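PDB 2O8I: hypothetical protein Atu2327, which probably decarboxylates 2-oxo-4-hydroxy-4-carboxy-5-ureidoimidazoline (OHCU) to allantoin in urate breakdown. Local coordinates for residues R49-L60 against F143-E151; A106-I117 against F131-E142. All coordinates share one frame; numbering follows the deposited sequence. Where two conformers were deposited one is given.

How the contacts relate
Both contacts are built on helix 139-161 of this all-helical chain, and their centres lie 13 Å apart. Contact 2 uses the start of that helix, together with the ends of helices 94-111 and 124-135 and the loop that follows helix 94-111. Contact 1 uses the following turns, against the end of helix 37-50 and most of helix 53-62. Along the chain, contact 2 is nested inside the loop that contact 1 closes. The two also touch directly. Leu60 packs on Pro114 and Ile116, Thr145 on Arg134, and Gln149 on Ile117. Helix 139-161 is thus shared by both, within one helical fold consistent with an OHCU decarboxylase.

Contact 1: residues R49-L60 against F143-E151; sequences RVASEAERLGVL and FATATGQVE
Leu60 of helix 53-62 packs between Phe143, Ala146, Thr147 and Val150 of helix 139-161. From its CB the side chain runs to Leu60 CG, which rests on Ala146 CB at 4.1 Å. There it forks. CD1 reaches between Val150 CG2 and Thr147 CG2. Leu60 CD2 turns to the ring and meets Phe143 CE1 at 3.5 Å.

Phe143 fills the reciprocal position among Glu53, Arg56, Leu57 and Leu60. Its CG is anti to the backbone N (chi1 -166°), which carries the ring across to helix 53-62. Leu57 CD1 comes at the ring edge, 3.9 Å from Phe143 CE1. Arg56 CB lies by Phe143 CZ. This is knobs-into-holes packing in both directions, between short helix segments whose axes differ by 65° in direction. Further along, Val59 CG1 meets Val150 CG1. Phe48 and Phe20 of the preceding helices also touch Val59.

The polar groups sit beside this apolar layer. Glu53 binds Arg56 in a salt bridge, Glu53 OE2 to Arg56 NE at 2.9 Å, while Glu53 OE1 approaches Phe143 CE2. The Arg56 guanidinium lays one face over Thr147 CG2, with Arg56 NH2 3.6 Å from that methyl. It also makes a cation-pi contact with Phe48.

Arg49 grips Glu151 side-on, with one nitrogen for each oxygen. Arg49 NE donates to Glu151 OE2 at 2.9 Å and Arg49 NH2 to Glu151 OE1 at 2.7 Å, both from the syn side of the carboxylate. The two groups are not coplanar; their planes stand 42° apart. Glu151 is extended beyond CG, which carries the carboxylate out to the arginine. Its backbone O accepts a hydrogen bond from His41 NE2.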
loop_
_atom_site.group_PDB
_atom_site.type_symbol
_atom_site.label_atom_id
_atom_site.label_comp_id
_atom_site.label_asym_id
_atom_site.label_seq_id
_atom_site.Cartn_x
_atom_site.Cartn_y
_atom_site.Cartn_z
ATOM N N ARG A 49 6.540 10.363 17.840
ATOM C CA ARG A 49 6.307 11.607 18.523
ATOM C C ARG A 49 7.571 12.397 18.777
ATOM O O ARG A 49 7.521 13.594 18.941
ATOM C CB ARG A 49 5.600 11.346 19.827
ATOM C CG ARG A 49 4.148 11.429 19.650
ATOM C CD ARG A 49 3.474 10.474 20.574
ATOM N NE ARG A 49 2.064 10.439 20.248
ATOM C CZ ARG A 49 1.097 10.199 21.117
ATOM N NH1 ARG A 49 1.368 9.966 22.387
ATOM N NH2 ARG A 49 -0.150 10.204 20.695
ATOM N N VAL A 50 8.701 11.725 18.799
ATOM C CA VAL A 50 9.934 12.326 19.250
ATOM C C VAL A 50 10.863 12.648 18.084
ATOM O O VAL A 50 11.920 13.229 18.262
ATOM C CB VAL A 50 10.569 11.406 20.341
ATOM C CG1 VAL A 50 11.941 10.828 19.936
ATOM C CG2 VAL A 50 10.568 12.128 21.686
ATOM N N ALA A 51 10.427 12.258 16.890
ATOM C CA ALA A 51 11.122 12.486 15.628
ATOM C C ALA A 51 11.051 13.975 15.313
ATOM O O ALA A 51 10.195 14.666 15.848
ATOM C CB ALA A 51 10.449 11.680 14.542
ATOM N N SER A 52 11.938 14.477 14.462
ATOM C CA SER A 52 11.982 15.910 14.177
ATOM C C SER A 52 10.678 16.255 13.458
ATOM O O SER A 52 10.004 15.345 12.964
ATOM C CB SER A 52 13.219 16.244 13.323
ATOM O OG SER A 52 13.160 15.648 12.021
ATOM N N GLU A 53 10.293 17.537 13.405
ATOM C CA GLU A 53 9.126 17.903 12.563
ATOM C C GLU A 53 9.338 17.555 11.073
ATOM O O GLU A 53 8.402 17.101 10.422
ATOM C CB GLU A 53 8.655 19.365 12.750
ATOM C CG GLU A 53 7.950 19.726 14.121
ATOM C CD GLU A 53 6.842 18.734 14.576
ATOM O OE1 GLU A 53 5.631 19.071 14.540
ATOM O OE2 GLU A 53 7.196 17.615 14.996
ATOM N N ALA A 54 10.553 17.733 10.543
ATOM C CA ALA A 54 10.849 17.285 9.169
ATOM C C ALA A 54 10.548 15.787 8.995
ATOM O O ALA A 54 9.947 15.382 8.002
ATOM C CB ALA A 54 12.312 17.579 8.779
ATOM N N GLU A 55 10.979 14.980 9.968
ATOM C CA GLU A 55 10.817 13.533 9.875
ATOM C C GLU A 55 9.345 13.140 9.903
ATOM O O GLU A 55 8.907 12.343 9.069
ATOM C CB GLU A 55 11.632 12.807 10.960
ATOM C CG GLU A 55 13.163 12.875 10.741
ATOM C CD GLU A 55 13.965 12.350 11.954
ATOM O OE1 GLU A 55 13.453 12.445 13.112
ATOM O OE2 GLU A 55 15.104 11.840 11.746
ATOM N N ARG A 56 8.582 13.728 10.821
ATOM C CA ARG A 56 7.145 13.537 10.870
ATOM C C ARG A 56 6.469 13.964 9.552
ATOM O O ARG A 56 5.568 13.267 9.033
ATOM C CB ARG A 56 6.556 14.253 12.077
ATOM C CG ARG A 56 7.014 13.615 13.393
ATOM C CD ARG A 56 6.959 14.558 14.623
ATOM N NE ARG A 56 5.633 15.142 14.844
ATOM C CZ ARG A 56 4.578 14.494 15.346
ATOM N NH1 ARG A 56 4.655 13.214 15.702
ATOM N NH2 ARG A 56 3.420 15.129 15.476
ATOM N N LEU A 57 6.928 15.076 8.982
ATOM C CA LEU A 57 6.406 15.537 7.688
ATOM C C LEU A 57 6.703 14.514 6.584
ATOM O O LEU A 57 5.848 14.276 5.692
ATOM C CB LEU A 57 6.946 16.918 7.316
ATOM C CG LEU A 57 6.376 17.505 6.018
ATOM C CD1 LEU A 57 4.875 17.802 6.156
ATOM C CD2 LEU A 57 7.135 18.783 5.603
ATOM N N GLY A 58 7.891 13.896 6.661
ATOM C CA GLY A 58 8.263 12.799 5.753
ATOM C C GLY A 58 7.327 11.593 5.859
ATOM O O GLY A 58 7.023 10.928 4.868
ATOM N N VAL A 59 6.840 11.316 7.060
ATOM C CA VAL A 59 5.987 10.152 7.270
ATOM C C VAL A 59 4.659 10.422 6.618
ATOM O O VAL A 59 4.106 9.545 5.962
ATOM C CB VAL A 59 5.794 9.854 8.777
ATOM C CG1 VAL A 59 4.673 8.865 9.019
ATOM C CG2 VAL A 59 7.128 9.402 9.426
ATOM N N LEU A 60 4.150 11.639 6.784
ATOM C CA LEU A 60 2.856 12.015 6.200
ATOM C C LEU A 60 2.916 11.898 4.701
ATOM O O LEU A 60 2.006 11.375 4.070
ATOM C CB LEU A 60 2.515 13.447 6.569
ATOM C CG LEU A 60 1.641 13.748 7.793
ATOM C CD1 LEU A 60 1.720 12.744 8.884
ATOM C CD2 LEU A 60 1.963 15.121 8.319
ATOM N N PHE A 143 -1.927 19.312 10.360
ATOM C CA PHE A 143 -0.758 18.567 10.731
ATOM C C PHE A 143 -1.058 17.826 12.024
ATOM O O PHE A 143 -0.718 16.653 12.144
ATOM C CB PHE A 143 0.436 19.487 10.874
ATOM C CG PHE A 143 1.731 18.774 10.939
ATOM C CD1 PHE A 143 2.419 18.471 9.777
ATOM C CD2 PHE A 143 2.284 18.434 12.168
ATOM C CE1 PHE A 143 3.643 17.815 9.815
ATOM C CE2 PHE A 143 3.496 17.769 12.230
ATOM C CZ PHE A 143 4.190 17.458 11.044
ATOM N N ALA A 144 -1.740 18.480 12.961
ATOM C CA ALA A 144 -2.207 17.779 14.155
ATOM C C ALA A 144 -3.139 16.596 13.783
ATOM O O ALA A 144 -2.903 15.477 14.209
ATOM C CB ALA A 144 -2.896 18.750 15.147
ATOM N N THR A 145 -4.167 16.849 12.975
ATOM C CA THR A 145 -5.109 15.809 12.567
ATOM C C THR A 145 -4.430 14.655 11.819
ATOM O O THR A 145 -4.640 13.499 12.189
ATOM C CB THR A 145 -6.238 16.399 11.713
ATOM O OG1 THR A 145 -6.973 17.282 12.523
ATOM C CG2 THR A 145 -7.220 15.347 11.220
ATOM N N ALA A 146 -3.624 14.972 10.794
ATOM C CA ALA A 146 -2.975 13.964 9.950
ATOM C C ALA A 146 -2.075 13.082 10.760
ATOM O O ALA A 146 -2.129 11.882 10.606
ATOM C CB ALA A 146 -2.200 14.590 8.828
ATOM N N THR A 147 -1.261 13.666 11.640
ATOM C CA THR A 147 -0.375 12.879 12.502
ATOM C C THR A 147 -1.174 11.982 13.452
ATOM O O THR A 147 -0.752 10.862 13.751
ATOM C CB THR A 147 0.618 13.761 13.342
ATOM O OG1 THR A 147 -0.116 14.695 14.135
ATOM C CG2 THR A 147 1.616 14.492 12.461
ATOM N N GLY A 148 -2.314 12.486 13.921
ATOM C CA GLY A 148 -3.222 11.724 14.780
ATOM C C GLY A 148 -3.757 10.525 14.021
ATOM O O GLY A 148 -3.838 9.434 14.562
ATOM N N GLN A 149 -4.102 10.733 12.751
ATOM C CA GLN A 149 -4.665 9.694 11.921
ATOM C C GLN A 149 -3.638 8.602 11.571
ATOM O O GLN A 149 -3.971 7.425 11.541
ATOM C CB GLN A 149 -5.283 10.298 10.645
ATOM C CG GLN A 149 -6.588 11.073 10.918
ATOM C CD GLN A 149 -7.724 10.211 11.465
ATOM O OE1 GLN A 149 -8.207 9.265 10.817
ATOM N NE2 GLN A 149 -8.153 10.528 12.649
ATOM N N VAL A 150 -2.408 9.008 11.293
ATOM C CA VAL A 150 -1.317 8.099 11.009
ATOM C C VAL A 150 -1.111 7.139 12.207
ATOM O O VAL A 150 -0.818 5.948 12.044
ATOM C CB VAL A 150 -0.030 8.887 10.672
ATOM C CG1 VAL A 150 1.183 8.100 11.032
ATOM C CG2 VAL A 150 0.009 9.201 9.214
ATOM N N GLU A 151 -1.357 7.640 13.397
ATOM C CA GLU A 151 -1.165 6.845 14.570
ATOM C C GLU A 151 -2.181 5.764 14.972
ATOM O O GLU A 151 -1.792 4.611 15.177
ATOM C CB GLU A 151 -1.004 7.748 15.818
ATOM C CG GLU A 151 0.301 8.518 15.922
ATOM C CD GLU A 151 0.477 9.272 17.274
ATOM O OE1 GLU A 151 -0.432 9.238 18.163
ATOM O OE2 GLU A 151 1.544 9.922 17.446
#

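Contact 2: residues A106-I117 against F131-E142; sequences AYTEKFGFPFII and FDTRIDNNAAQE
Glu142 OE1 takes hydrogen bonds from two side chains. Tyr107 OH donates to the anti lone pair of Glu142 OE1 at 2.5 Å. Arg134 NE donates to the syn lone pair of Glu142 OE1 at 3.1 Å, as part of a salt bridge. The tyrosine ring stands almost square to the carboxylate, 86° apart, and meets OE1 in its own plane.

Arg134 bends at chi3 (50°). Its far end then holds the Ile116 carbonyl with both terminal nitrogens, Arg134 NH1 to Ile116 O at 2.9 Å and Arg134 NH2 to Ile116 O at 3.0 Å. Phe115 CE1 lies over the centre of the guanidinium, 3.5 Å from Arg134 CZ. A ring thus lies on one face of the guanidinium, while its edge meets oxygens.

Phe111 receives Glu142 CG over one face, a CH-pi contact with Glu142 CG 3.7 Å from the ring centroid. Phe111 and Phe115 lie against opposite faces of the Tyr107 ring. On the exposed side, Lys110 NZ donates to Ile135 O at 3.1 Å. Asn138 and Gln141 form a capping box that starts helix 139-161.

The contact joins helix 94-111 and the loop after it to helices 124-135 and 139-161, with Tyr107 as a knob among Glu142, Arg134, Ile135 and Phe131. With a tyrosine and an arginine both donating to it, the buried Glu142 carboxylate is probably stabilised as the anion.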
loop_
_atom_site.group_PDB
_atom_site.type_symbol
_atom_site.label_atom_id
_atom_site.label_comp_id
_atom_site.label_asym_id
_atom_site.label_seq_id
_atom_site.Cartn_x
_atom_site.Cartn_y
_atom_site.Cartn_z
ATOM N N ALA A 106 -6.729 17.766 -4.660
ATOM C CA ALA A 106 -7.002 19.125 -4.180
ATOM C C ALA A 106 -6.333 19.355 -2.823
ATOM O O ALA A 106 -5.679 20.390 -2.614
ATOM C CB ALA A 106 -8.522 19.437 -4.136
ATOM N N TYR A 107 -6.472 18.356 -1.949
ATOM C CA TYR A 107 -5.965 18.396 -0.594
ATOM C C TYR A 107 -4.438 18.469 -0.541
ATOM O O TYR A 107 -3.855 19.327 0.131
ATOM C CB TYR A 107 -6.463 17.169 0.173
ATOM C CG TYR A 107 -6.013 17.099 1.620
ATOM C CD1 TYR A 107 -6.834 17.581 2.660
ATOM C CD2 TYR A 107 -4.792 16.532 1.958
ATOM C CE1 TYR A 107 -6.460 17.490 3.995
ATOM C CE2 TYR A 107 -4.394 16.449 3.292
ATOM C CZ TYR A 107 -5.228 16.919 4.311
ATOM O OH TYR A 107 -4.804 16.831 5.642
ATOM N N THR A 108 -3.787 17.560 -1.247
ATOM C CA THR A 108 -2.338 17.590 -1.297
ATOM C C THR A 108 -1.823 18.895 -1.945
ATOM O O THR A 108 -0.777 19.405 -1.549
ATOM C CB THR A 108 -1.701 16.247 -1.854
ATOM O OG1 THR A 108 -0.361 16.487 -2.252
ATOM C CG2 THR A 108 -2.417 15.728 -3.030
ATOM N N GLU A 109 -2.589 19.472 -2.871
ATOM C CA GLU A 109 -2.177 20.725 -3.490
ATOM C C GLU A 109 -2.206 21.812 -2.417
ATOM O O GLU A 109 -1.355 22.691 -2.425
ATOM C CB GLU A 109 -3.034 21.075 -4.719
ATOM C CG GLU A 109 -2.958 22.563 -5.259
ATOM C CD GLU A 109 -1.524 23.055 -5.684
ATOM O OE1 GLU A 109 -0.720 22.255 -6.227
ATOM O OE2 GLU A 109 -1.206 24.260 -5.485
ATOM N N LYS A 110 -3.136 21.726 -1.464
ATOM C CA LYS A 110 -3.218 22.718 -0.386
ATOM C C LYS A 110 -2.206 22.451 0.749
ATOM O O LYS A 110 -1.567 23.390 1.220
ATOM C CB LYS A 110 -4.638 22.789 0.172
ATOM C CG LYS A 110 -4.880 23.856 1.254
ATOM C CD LYS A 110 -6.383 24.078 1.452
ATOM C CE LYS A 110 -6.744 25.456 2.065
ATOM N NZ LYS A 110 -6.678 25.391 3.559
ATOM N N PHE A 111 -2.041 21.191 1.172
ATOM C CA PHE A 111 -1.238 20.886 2.370
ATOM C C PHE A 111 0.147 20.323 2.111
ATOM O O PHE A 111 1.037 20.465 2.948
ATOM C CB PHE A 111 -2.022 19.999 3.340
ATOM C CG PHE A 111 -3.258 20.656 3.851
ATOM C CD1 PHE A 111 -3.171 21.748 4.716
ATOM C CD2 PHE A 111 -4.505 20.242 3.425
ATOM C CE1 PHE A 111 -4.305 22.405 5.164
ATOM C CE2 PHE A 111 -5.653 20.889 3.870
ATOM C CZ PHE A 111 -5.547 21.981 4.736
ATOM N N GLY A 112 0.333 19.688 0.954
ATOM C CA GLY A 112 1.636 19.149 0.558
ATOM C C GLY A 112 1.905 17.746 1.058
ATOM O O GLY A 112 3.069 17.336 1.157
ATOM N N PHE A 113 0.833 17.040 1.412
ATOM C CA PHE A 113 0.864 15.617 1.747
ATOM C C PHE A 113 -0.531 15.056 1.493
ATOM O O PHE A 113 -1.499 15.827 1.480
ATOM C CB PHE A 113 1.316 15.356 3.209
ATOM C CG PHE A 113 0.674 16.259 4.250
ATOM C CD1 PHE A 113 1.360 17.377 4.735
ATOM C CD2 PHE A 113 -0.610 15.983 4.756
ATOM C CE1 PHE A 113 0.768 18.229 5.707
ATOM C CE2 PHE A 113 -1.214 16.829 5.727
ATOM C CZ PHE A 113 -0.526 17.949 6.205
ATOM N N PRO A 114 -0.661 13.724 1.337
ATOM C CA PRO A 114 -1.969 13.157 1.014
ATOM C C PRO A 114 -3.005 13.342 2.109
ATOM O O PRO A 114 -2.657 13.670 3.258
ATOM C CB PRO A 114 -1.680 11.670 0.873
ATOM C CG PRO A 114 -0.212 11.595 0.610
ATOM C CD PRO A 114 0.346 12.670 1.484
ATOM N N PHE A 115 -4.269 13.113 1.754
ATOM C CA PHE A 115 -5.359 13.114 2.702
ATOM C C PHE A 115 -5.308 11.780 3.434
ATOM O O PHE A 115 -5.450 10.705 2.840
ATOM C CB PHE A 115 -6.671 13.285 1.955
ATOM C CG PHE A 115 -7.874 13.275 2.842
ATOM C CD1 PHE A 115 -8.059 14.270 3.786
ATOM C CD2 PHE A 115 -8.843 12.262 2.715
ATOM C CE1 PHE A 115 -9.169 14.264 4.628
ATOM C CE2 PHE A 115 -9.984 12.253 3.530
ATOM C CZ PHE A 115 -10.139 13.251 4.518
ATOM N N ILE A 116 -5.052 11.845 4.731
ATOM C CA ILE A 116 -4.826 10.651 5.507
ATOM C C ILE A 116 -5.995 10.500 6.490
ATOM O O ILE A 116 -6.362 11.448 7.243
ATOM C CB ILE A 116 -3.530 10.769 6.268
ATOM C CG1 ILE A 116 -2.349 10.818 5.307
ATOM C CG2 ILE A 116 -3.380 9.613 7.289
ATOM C CD1 ILE A 116 -1.033 11.304 6.000
ATOM N N ILE A 117 -6.601 9.315 6.464
ATOM C CA ILE A 117 -7.747 9.086 7.309
ATOM C C ILE A 117 -7.888 7.604 7.635
ATOM O O ILE A 117 -7.805 6.771 6.742
ATOM C CB ILE A 117 -9.044 9.692 6.673
ATOM C CG1 ILE A 117 -10.180 9.671 7.704
ATOM C CG2 ILE A 117 -9.388 9.054 5.300
ATOM C CD1 ILE A 117 -11.471 10.192 7.151
ATOM N N PHE A 131 -13.345 15.221 4.501
ATOM C CA PHE A 131 -12.662 16.087 3.546
ATOM C C PHE A 131 -13.203 17.485 3.715
ATOM O O PHE A 131 -12.445 18.442 3.930
ATOM C CB PHE A 131 -12.845 15.658 2.093
ATOM C CG PHE A 131 -12.204 16.618 1.096
ATOM C CD1 PHE A 131 -10.872 16.470 0.716
ATOM C CD2 PHE A 131 -12.926 17.681 0.560
ATOM C CE1 PHE A 131 -10.283 17.358 -0.195
ATOM C CE2 PHE A 131 -12.345 18.563 -0.329
ATOM C CZ PHE A 131 -11.024 18.401 -0.716
ATOM N N ASP A 132 -14.524 17.589 3.610
ATOM C CA ASP A 132 -15.229 18.870 3.725
ATOM C C ASP A 132 -14.793 19.787 4.907
ATOM O O ASP A 132 -14.483 20.965 4.727
ATOM C CB ASP A 132 -16.668 18.484 3.979
ATOM C CG ASP A 132 -17.611 19.178 3.103
ATOM O OD1 ASP A 132 -17.605 18.878 1.871
ATOM O OD2 ASP A 132 -18.390 19.976 3.690
ATOM N N THR A 133 -14.801 19.222 6.114
ATOM C CA THR A 133 -14.300 19.874 7.293
ATOM C C THR A 133 -12.802 20.192 7.123
ATOM O O THR A 133 -12.378 21.326 7.333
ATOM C CB THR A 133 -14.458 18.906 8.516
ATOM O OG1 THR A 133 -15.836 18.751 8.836
ATOM C CG2 THR A 133 -13.683 19.379 9.763
ATOM N N ARG A 134 -12.005 19.192 6.750
ATOM C CA ARG A 134 -10.547 19.314 6.870
ATOM C C ARG A 134 -9.854 20.197 5.819
ATOM O O ARG A 134 -8.820 20.804 6.126
ATOM C CB ARG A 134 -9.884 17.940 6.941
ATOM C CG ARG A 134 -10.229 17.211 8.218
ATOM C CD ARG A 134 -9.735 15.771 8.218
ATOM N NE ARG A 134 -8.330 15.655 7.832
ATOM C CZ ARG A 134 -7.682 14.499 7.750
ATOM N NH1 ARG A 134 -8.309 13.376 8.046
ATOM N NH2 ARG A 134 -6.410 14.452 7.379
ATOM N N ILE A 135 -10.409 20.272 4.602
ATOM C CA ILE A 135 -9.823 21.111 3.562
ATOM C C ILE A 135 -9.803 22.564 4.031
ATOM O O ILE A 135 -8.942 23.337 3.638
ATOM C CB ILE A 135 -10.527 20.957 2.183
ATOM C CG1 ILE A 135 -9.720 21.626 1.046
ATOM C CG2 ILE A 135 -11.943 21.559 2.194
ATOM C CD1 ILE A 135 -8.564 20.802 0.425
ATOM N N ASP A 136 -10.731 22.924 4.908
ATOM C CA ASP A 136 -10.840 24.300 5.403
ATOM C C ASP A 136 -9.961 24.632 6.611
ATOM O O ASP A 136 -9.995 25.766 7.101
ATOM C CB ASP A 136 -12.302 24.631 5.721
ATOM C CG ASP A 136 -13.134 24.882 4.460
ATOM O OD1 ASP A 136 -12.561 25.217 3.376
ATOM O OD2 ASP A 136 -14.376 24.760 4.561
ATOM N N ASN A 137 -9.196 23.668 7.109
ATOM C CA ASN A 137 -8.300 23.963 8.210
ATOM C C ASN A 137 -7.015 24.632 7.736
ATOM O O ASN A 137 -6.774 24.715 6.534
ATOM C CB ASN A 137 -7.969 22.695 9.003
ATOM C CG ASN A 137 -9.195 22.084 9.683
ATOM O OD1 ASN A 137 -9.155 20.924 10.091
ATOM N ND2 ASN A 137 -10.285 22.857 9.796
ATOM N N ASN A 138 -6.209 25.115 8.677
ATOM C CA ASN A 138 -4.929 25.710 8.351
ATOM C C ASN A 138 -3.845 24.641 8.533
ATOM O O ASN A 138 -4.098 23.592 9.134
ATOM C CB ASN A 138 -4.657 26.944 9.225
ATOM C CG ASN A 138 -4.459 26.589 10.706
ATOM O OD1 ASN A 138 -3.699 25.686 11.048
ATOM N ND2 ASN A 138 -5.134 27.306 11.584
ATOM N N ALA A 139 -2.644 24.924 8.037
ATOM C CA ALA A 139 -1.546 23.967 8.035
ATOM C C ALA A 139 -1.264 23.300 9.392
ATOM O O ALA A 139 -0.960 22.089 9.436
ATOM C CB ALA A 139 -0.267 24.613 7.465
ATOM N N ALA A 140 -1.355 24.073 10.481
ATOM C CA ALA A 140 -1.082 23.550 11.830
ATOM C C ALA A 140 -2.159 22.594 12.315
ATOM O O ALA A 140 -1.824 21.591 12.941
ATOM C CB ALA A 140 -0.857 24.686 12.856
ATOM N N GLN A 141 -3.429 22.889 12.042
ATOM C CA GLN A 141 -4.535 22.008 12.447
ATOM C C GLN A 141 -4.478 20.662 11.717
ATOM O O GLN A 141 -4.525 19.603 12.364
ATOM C CB GLN A 141 -5.887 22.654 12.206
ATOM C CG GLN A 141 -6.055 24.014 12.833
ATOM C CD GLN A 141 -7.310 24.726 12.326
ATOM O OE1 GLN A 141 -7.457 25.048 11.132
ATOM N NE2 GLN A 141 -8.228 24.964 13.237
ATOM N N GLU A 142 -4.344 20.709 10.390
ATOM C CA GLU A 142 -4.192 19.512 9.559
ATOM C C GLU A 142 -2.967 18.674 9.872
ATOM O O GLU A 142 -2.955 17.468 9.649
ATOM C CB GLU A 142 -4.158 19.857 8.081
ATOM C CG GLU A 142 -5.475 20.100 7.593
ATOM C CD GLU A 142 -6.429 18.988 7.961
ATOM O OE1 GLU A 142 -6.333 17.907 7.309
ATOM O OE2 GLU A 142 -7.281 19.234 8.875
#